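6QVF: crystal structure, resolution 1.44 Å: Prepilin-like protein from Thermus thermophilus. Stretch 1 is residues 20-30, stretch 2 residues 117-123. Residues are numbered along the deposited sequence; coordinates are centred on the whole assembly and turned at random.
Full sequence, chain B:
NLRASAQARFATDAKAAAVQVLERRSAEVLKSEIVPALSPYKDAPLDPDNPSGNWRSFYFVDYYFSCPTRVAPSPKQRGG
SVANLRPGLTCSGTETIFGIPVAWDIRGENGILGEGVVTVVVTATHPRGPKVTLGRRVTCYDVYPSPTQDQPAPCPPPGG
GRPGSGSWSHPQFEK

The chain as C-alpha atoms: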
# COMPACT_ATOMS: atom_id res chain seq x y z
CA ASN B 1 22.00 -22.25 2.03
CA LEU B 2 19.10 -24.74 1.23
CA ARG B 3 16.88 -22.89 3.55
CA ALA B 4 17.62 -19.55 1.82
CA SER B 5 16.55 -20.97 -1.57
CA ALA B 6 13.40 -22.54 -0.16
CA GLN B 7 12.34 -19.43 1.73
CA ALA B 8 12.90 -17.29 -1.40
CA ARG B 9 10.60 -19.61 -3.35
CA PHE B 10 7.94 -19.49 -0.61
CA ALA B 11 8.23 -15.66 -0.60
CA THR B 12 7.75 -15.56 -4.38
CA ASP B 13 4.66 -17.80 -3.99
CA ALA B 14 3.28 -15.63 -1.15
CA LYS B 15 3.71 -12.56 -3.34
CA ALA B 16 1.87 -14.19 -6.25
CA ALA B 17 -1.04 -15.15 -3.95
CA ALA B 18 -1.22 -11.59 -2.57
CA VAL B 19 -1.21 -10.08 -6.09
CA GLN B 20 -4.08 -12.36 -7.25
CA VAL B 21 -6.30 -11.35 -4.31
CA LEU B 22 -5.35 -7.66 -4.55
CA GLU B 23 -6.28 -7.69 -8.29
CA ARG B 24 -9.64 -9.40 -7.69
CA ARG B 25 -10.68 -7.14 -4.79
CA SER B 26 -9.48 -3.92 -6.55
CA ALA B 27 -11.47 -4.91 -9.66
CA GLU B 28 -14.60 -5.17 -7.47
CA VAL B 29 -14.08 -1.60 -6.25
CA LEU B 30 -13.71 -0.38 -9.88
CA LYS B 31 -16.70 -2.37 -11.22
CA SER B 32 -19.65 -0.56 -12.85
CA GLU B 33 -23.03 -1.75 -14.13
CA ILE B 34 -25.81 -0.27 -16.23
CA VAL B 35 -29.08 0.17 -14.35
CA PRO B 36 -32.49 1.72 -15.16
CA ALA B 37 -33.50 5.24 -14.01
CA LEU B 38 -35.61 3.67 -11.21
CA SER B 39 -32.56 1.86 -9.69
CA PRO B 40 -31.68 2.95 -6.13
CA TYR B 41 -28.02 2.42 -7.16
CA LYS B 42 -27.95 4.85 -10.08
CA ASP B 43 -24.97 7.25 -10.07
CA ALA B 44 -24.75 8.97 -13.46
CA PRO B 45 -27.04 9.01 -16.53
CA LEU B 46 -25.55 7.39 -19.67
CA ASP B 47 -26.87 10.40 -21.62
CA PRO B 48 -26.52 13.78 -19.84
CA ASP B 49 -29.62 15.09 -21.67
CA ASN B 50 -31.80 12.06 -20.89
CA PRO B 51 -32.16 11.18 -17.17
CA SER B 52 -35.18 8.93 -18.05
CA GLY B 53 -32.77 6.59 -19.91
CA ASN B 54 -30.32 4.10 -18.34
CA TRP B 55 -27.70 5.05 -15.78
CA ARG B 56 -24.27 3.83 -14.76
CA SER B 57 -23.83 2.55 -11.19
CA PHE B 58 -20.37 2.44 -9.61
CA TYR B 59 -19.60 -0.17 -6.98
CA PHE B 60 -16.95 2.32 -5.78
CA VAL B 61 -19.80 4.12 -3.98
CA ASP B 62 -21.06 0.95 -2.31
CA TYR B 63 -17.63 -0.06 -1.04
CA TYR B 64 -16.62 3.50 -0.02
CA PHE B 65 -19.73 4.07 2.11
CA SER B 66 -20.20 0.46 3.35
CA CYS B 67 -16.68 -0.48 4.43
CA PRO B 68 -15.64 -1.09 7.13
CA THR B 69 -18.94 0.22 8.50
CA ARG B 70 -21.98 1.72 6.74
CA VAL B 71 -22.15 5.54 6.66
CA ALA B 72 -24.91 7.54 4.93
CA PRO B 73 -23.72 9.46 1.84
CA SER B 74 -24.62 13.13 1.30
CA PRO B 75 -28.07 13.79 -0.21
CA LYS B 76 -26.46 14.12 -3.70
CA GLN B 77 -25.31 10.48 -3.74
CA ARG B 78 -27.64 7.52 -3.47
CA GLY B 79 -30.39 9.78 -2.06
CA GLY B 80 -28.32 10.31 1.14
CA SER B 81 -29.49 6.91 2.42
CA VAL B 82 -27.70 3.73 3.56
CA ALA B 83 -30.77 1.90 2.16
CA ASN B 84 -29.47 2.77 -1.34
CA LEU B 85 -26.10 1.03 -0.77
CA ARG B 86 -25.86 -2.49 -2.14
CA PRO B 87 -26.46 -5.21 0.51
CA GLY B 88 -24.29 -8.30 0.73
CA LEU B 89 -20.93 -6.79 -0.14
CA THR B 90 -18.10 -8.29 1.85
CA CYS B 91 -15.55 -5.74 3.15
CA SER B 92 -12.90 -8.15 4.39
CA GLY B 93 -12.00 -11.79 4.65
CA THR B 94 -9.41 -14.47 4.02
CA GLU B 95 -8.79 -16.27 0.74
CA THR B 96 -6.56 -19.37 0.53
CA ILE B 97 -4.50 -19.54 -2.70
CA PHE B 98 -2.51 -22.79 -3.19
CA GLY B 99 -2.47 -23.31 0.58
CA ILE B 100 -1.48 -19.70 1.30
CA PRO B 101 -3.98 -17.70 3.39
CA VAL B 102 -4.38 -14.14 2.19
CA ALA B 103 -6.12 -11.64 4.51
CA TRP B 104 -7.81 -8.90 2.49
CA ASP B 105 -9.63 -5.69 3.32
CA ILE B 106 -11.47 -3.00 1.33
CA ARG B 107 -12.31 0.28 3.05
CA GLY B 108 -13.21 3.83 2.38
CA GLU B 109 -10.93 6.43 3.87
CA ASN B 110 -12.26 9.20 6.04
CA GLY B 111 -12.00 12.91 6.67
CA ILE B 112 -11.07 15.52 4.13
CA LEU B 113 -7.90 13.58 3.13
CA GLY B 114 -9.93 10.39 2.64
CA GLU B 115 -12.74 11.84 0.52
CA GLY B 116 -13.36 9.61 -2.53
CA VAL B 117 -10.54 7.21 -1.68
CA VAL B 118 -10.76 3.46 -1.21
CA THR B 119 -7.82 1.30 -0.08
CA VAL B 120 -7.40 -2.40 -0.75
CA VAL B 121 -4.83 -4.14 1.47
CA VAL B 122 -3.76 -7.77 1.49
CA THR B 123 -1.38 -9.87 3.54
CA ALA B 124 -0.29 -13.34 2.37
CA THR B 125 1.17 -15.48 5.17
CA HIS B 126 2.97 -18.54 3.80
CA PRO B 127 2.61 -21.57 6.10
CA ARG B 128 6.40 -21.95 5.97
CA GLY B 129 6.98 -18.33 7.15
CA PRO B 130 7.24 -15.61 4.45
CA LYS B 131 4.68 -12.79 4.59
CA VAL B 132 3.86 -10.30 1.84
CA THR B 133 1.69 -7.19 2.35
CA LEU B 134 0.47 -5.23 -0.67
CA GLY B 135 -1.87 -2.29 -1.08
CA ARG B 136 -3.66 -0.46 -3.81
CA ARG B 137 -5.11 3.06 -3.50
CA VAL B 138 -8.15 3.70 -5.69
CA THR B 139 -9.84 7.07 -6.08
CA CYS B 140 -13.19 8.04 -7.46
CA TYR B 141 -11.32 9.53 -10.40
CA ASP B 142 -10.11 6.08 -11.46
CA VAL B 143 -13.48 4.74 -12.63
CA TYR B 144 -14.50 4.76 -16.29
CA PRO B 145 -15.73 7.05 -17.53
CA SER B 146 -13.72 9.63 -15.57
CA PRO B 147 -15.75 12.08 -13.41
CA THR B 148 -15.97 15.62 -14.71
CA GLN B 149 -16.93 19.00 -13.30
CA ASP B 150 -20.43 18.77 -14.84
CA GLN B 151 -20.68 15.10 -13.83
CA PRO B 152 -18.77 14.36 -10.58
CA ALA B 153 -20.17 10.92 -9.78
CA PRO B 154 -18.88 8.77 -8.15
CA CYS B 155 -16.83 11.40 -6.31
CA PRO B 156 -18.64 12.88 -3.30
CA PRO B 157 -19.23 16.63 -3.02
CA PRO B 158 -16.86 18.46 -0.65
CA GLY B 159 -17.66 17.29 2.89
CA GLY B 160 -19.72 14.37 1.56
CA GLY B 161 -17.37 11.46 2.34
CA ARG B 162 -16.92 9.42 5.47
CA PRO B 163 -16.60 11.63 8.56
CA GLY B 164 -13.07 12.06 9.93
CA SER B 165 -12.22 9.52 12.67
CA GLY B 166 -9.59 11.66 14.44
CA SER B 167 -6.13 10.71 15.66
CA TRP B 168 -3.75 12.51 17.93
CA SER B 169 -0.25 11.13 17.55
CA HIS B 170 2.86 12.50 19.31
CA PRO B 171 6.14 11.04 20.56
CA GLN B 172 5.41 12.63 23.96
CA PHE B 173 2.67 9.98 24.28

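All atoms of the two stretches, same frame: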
# COMPACT_ATOMS: atom_id res chain seq x y z
N GLN B 20 -2.85 -11.81 -6.67
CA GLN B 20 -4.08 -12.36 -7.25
C GLN B 20 -5.30 -11.80 -6.48
O GLN B 20 -6.30 -11.35 -7.05
CB GLN B 20 -4.02 -13.89 -7.16
CG GLN B 20 -5.20 -14.58 -7.79
CD GLN B 20 -5.18 -16.09 -7.61
OE1 GLN B 20 -6.17 -16.65 -7.19
NE2 GLN B 20 -4.05 -16.73 -7.93
N VAL B 21 -5.21 -11.83 -5.16
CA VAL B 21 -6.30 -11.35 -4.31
C VAL B 21 -6.43 -9.83 -4.42
O VAL B 21 -7.53 -9.29 -4.53
CB VAL B 21 -6.08 -11.80 -2.85
CG1 VAL B 21 -7.14 -11.20 -1.94
CG2 VAL B 21 -6.05 -13.32 -2.77
N LEU B 22 -5.32 -9.10 -4.40
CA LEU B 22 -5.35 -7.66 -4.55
C LEU B 22 -6.01 -7.26 -5.87
O LEU B 22 -6.84 -6.34 -5.90
CB LEU B 22 -3.93 -7.09 -4.48
CG LEU B 22 -3.85 -5.57 -4.57
CD1 LEU B 22 -4.48 -4.94 -3.36
CD2 LEU B 22 -2.40 -5.11 -4.72
N GLU B 23 -5.71 -8.00 -6.95
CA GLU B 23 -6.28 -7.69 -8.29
C GLU B 23 -7.80 -7.93 -8.24
O GLU B 23 -8.60 -7.11 -8.75
CB GLU B 23 -5.64 -8.59 -9.35
CG GLU B 23 -4.25 -8.16 -9.78
CD GLU B 23 -3.49 -9.09 -10.72
OE1 GLU B 23 -3.80 -10.32 -10.78
OE2 GLU B 23 -2.59 -8.55 -11.40
N ARG B 24 -8.22 -9.04 -7.65
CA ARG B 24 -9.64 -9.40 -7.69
C ARG B 24 -10.44 -8.41 -6.84
O ARG B 24 -11.50 -7.93 -7.28
CB ARG B 24 -9.89 -10.82 -7.24
CG ARG B 24 -9.73 -11.80 -8.39
CD ARG B 24 -10.34 -13.16 -8.13
NE ARG B 24 -9.73 -13.77 -6.96
CZ ARG B 24 -8.60 -14.45 -6.99
NH1 ARG B 24 -8.01 -14.68 -8.16
NH2 ARG B 24 -8.06 -14.84 -5.85
N ARG B 25 -9.93 -8.05 -5.65
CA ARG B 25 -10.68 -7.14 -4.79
C ARG B 25 -10.65 -5.71 -5.33
O ARG B 25 -11.66 -4.99 -5.26
CB ARG B 25 -10.17 -7.24 -3.35
CG ARG B 25 -10.34 -8.64 -2.79
CD ARG B 25 -11.78 -9.10 -2.71
NE ARG B 25 -11.96 -10.50 -2.39
CZ ARG B 25 -13.14 -11.11 -2.27
NH1 ARG B 25 -14.29 -10.46 -2.46
NH2 ARG B 25 -13.17 -12.40 -1.90
N SER B 26 -9.54 -5.27 -5.95
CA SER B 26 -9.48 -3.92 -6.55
C SER B 26 -10.44 -3.83 -7.74
O SER B 26 -11.08 -2.81 -7.94
CB SER B 26 -8.07 -3.57 -7.01
OG SER B 26 -7.19 -3.55 -5.90
N ALA B 27 -10.54 -4.91 -8.52
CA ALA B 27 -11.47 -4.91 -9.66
C ALA B 27 -12.92 -4.75 -9.19
O ALA B 27 -13.73 -4.12 -9.86
CB ALA B 27 -11.31 -6.17 -10.49
N GLU B 28 -13.27 -5.32 -8.05
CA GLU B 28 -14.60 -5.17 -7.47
C GLU B 28 -14.89 -3.70 -7.14
O GLU B 28 -15.96 -3.21 -7.41
CB GLU B 28 -14.73 -6.00 -6.21
CG GLU B 28 -14.59 -7.47 -6.55
CD GLU B 28 -15.76 -8.30 -6.13
OE1 GLU B 28 -16.82 -8.13 -6.78
OE2 GLU B 28 -15.61 -9.09 -5.15
N VAL B 29 -13.91 -2.99 -6.59
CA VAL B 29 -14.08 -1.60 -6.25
C VAL B 29 -14.32 -0.77 -7.52
O VAL B 29 -15.07 0.22 -7.47
CB VAL B 29 -12.85 -1.09 -5.47
CG1 VAL B 29 -12.90 0.41 -5.28
CG2 VAL B 29 -12.74 -1.81 -4.14
N LEU B 30 -13.67 -1.14 -8.64
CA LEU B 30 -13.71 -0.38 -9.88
C LEU B 30 -14.85 -0.81 -10.80
O LEU B 30 -15.01 -0.19 -11.86
CB LEU B 30 -12.35 -0.48 -10.60
CG LEU B 30 -11.26 0.36 -9.93
CD1 LEU B 30 -9.87 -0.09 -10.30
CD2 LEU B 30 -11.45 1.83 -10.28
N VAL B 117 -11.64 8.14 -1.64
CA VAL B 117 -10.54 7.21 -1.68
C VAL B 117 -10.96 5.89 -1.04
O VAL B 117 -11.49 5.83 0.10
CB VAL B 117 -9.29 7.79 -0.98
CG1 VAL B 117 -8.14 6.78 -1.01
CG2 VAL B 117 -8.90 9.12 -1.56
N VAL B 118 -10.63 4.78 -1.75
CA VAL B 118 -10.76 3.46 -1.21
C VAL B 118 -9.39 2.78 -1.23
O VAL B 118 -8.70 2.88 -2.22
CB VAL B 118 -11.79 2.62 -1.99
CG1 VAL B 118 -11.69 1.15 -1.65
CG2 VAL B 118 -13.20 3.16 -1.79
N THR B 119 -9.02 2.13 -0.13
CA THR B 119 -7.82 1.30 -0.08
C THR B 119 -8.20 -0.19 -0.08
O THR B 119 -9.23 -0.64 0.52
CB THR B 119 -6.92 1.66 1.09
OG1 THR B 119 -7.67 1.40 2.27
CG2 THR B 119 -6.47 3.10 1.07
N VAL B 120 -7.32 -0.96 -0.73
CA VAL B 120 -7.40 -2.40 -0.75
C VAL B 120 -6.03 -2.90 -0.26
O VAL B 120 -4.98 -2.53 -0.80
CB VAL B 120 -7.73 -2.97 -2.14
CG1 VAL B 120 -7.93 -4.48 -2.09
CG2 VAL B 120 -8.92 -2.24 -2.77
N VAL B 121 -6.04 -3.66 0.83
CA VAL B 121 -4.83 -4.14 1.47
C VAL B 121 -4.92 -5.64 1.66
O VAL B 121 -5.91 -6.11 2.19
CB VAL B 121 -4.56 -3.39 2.77
CG1 VAL B 121 -3.28 -3.84 3.43
CG2 VAL B 121 -4.52 -1.91 2.49
N VAL B 122 -3.82 -6.34 1.34
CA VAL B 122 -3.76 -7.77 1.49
C VAL B 122 -2.47 -8.18 2.19
O VAL B 122 -1.43 -7.55 2.01
CB VAL B 122 -3.90 -8.49 0.14
CG1 VAL B 122 -5.17 -8.06 -0.57
CG2 VAL B 122 -2.68 -8.30 -0.74
N THR B 123 -2.57 -9.26 2.94
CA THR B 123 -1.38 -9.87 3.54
C THR B 123 -1.44 -11.38 3.33
O THR B 123 -2.36 -12.05 3.87
CB THR B 123 -1.26 -9.54 5.02
OG1 THR B 123 -1.10 -8.14 5.26
CG2 THR B 123 -0.08 -10.25 5.67

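This is an apolar helix-on-strand contact, held by the packing of aliphatic side chains and without a hydrogen bond between the two stretches. Residues 20-30 belong to a helix that begins earlier in the chain. Residues 117-123 form a strand that continues beyond Thr123. The two run nearly antiparallel, with 157° between their N-to-C directions, and their axes approach to 8.3 Å. The pairs run in reverse order: Leu22 lies nearest Val122, with CA atoms 6.2 Å apart, Ser26 nearest Val120, with CA atoms 6.3 Å apart, and Val29 nearest Val118, with CA atoms 7.9 Å apart. The helix is therefore closer to the strand at the Leu22 and Ser26 levels than at Val29.

The strand alternates. Val118, Val120 and Val122 direct their CA-to-CB bonds toward the helix, while those of Thr119 and Val121 point away. On the helix, contacts come from Val21, Leu22, Arg25, Ser26 and Val29, a spacing of three and four residues that keeps them on one face.

Val120 is the centre of the contact and has the largest area covered. Its CG1 lies 3.7 Å from Leu22 CD1 and 3.8 Å from Arg25 CB. Its CG2 lies 3.8 Å from Ser26 OG and 4.1 Å from Val29 CG2. The two methyls thus meet four helix residues. The CA-to-CB bond of Leu22 points sideways, but the end of its side chain comes nearer the strand. Its CD1 also sits 3.6 Å from the backbone O of Val120, a van der Waals contact.

Val122 packs near the start of the helical stretch. Its CG1 is 4.0 Å from Val21 CG1, and its CG2 is 4.1 Å from Leu22 CB. Further along the stretch, Val29 CG1 meets Val118 CG1 at 3.9 Å. These are ordinary dispersion contacts between buried groups.

The polar residues at this face make bonds within the helix, and Arg25 also bonds elsewhere in the structure. Ser26 OG donates to the backbone O of Leu22 at 2.8 Å, so its hydroxyl is satisfied one turn back even though it lies against a valine methyl. Arg25 offers its aliphatic CB to Val120, but the end of its side chain leads away. There Arg25 NH1 forms a salt bridge with Glu28 OE2 at 3.3 Å. The charge is thus paired off the strand, and the part that touches Val120 is hydrocarbon. The backbone bonds are those of a regular helix, such as Ser26 N to Leu22 O at 2.9 Å.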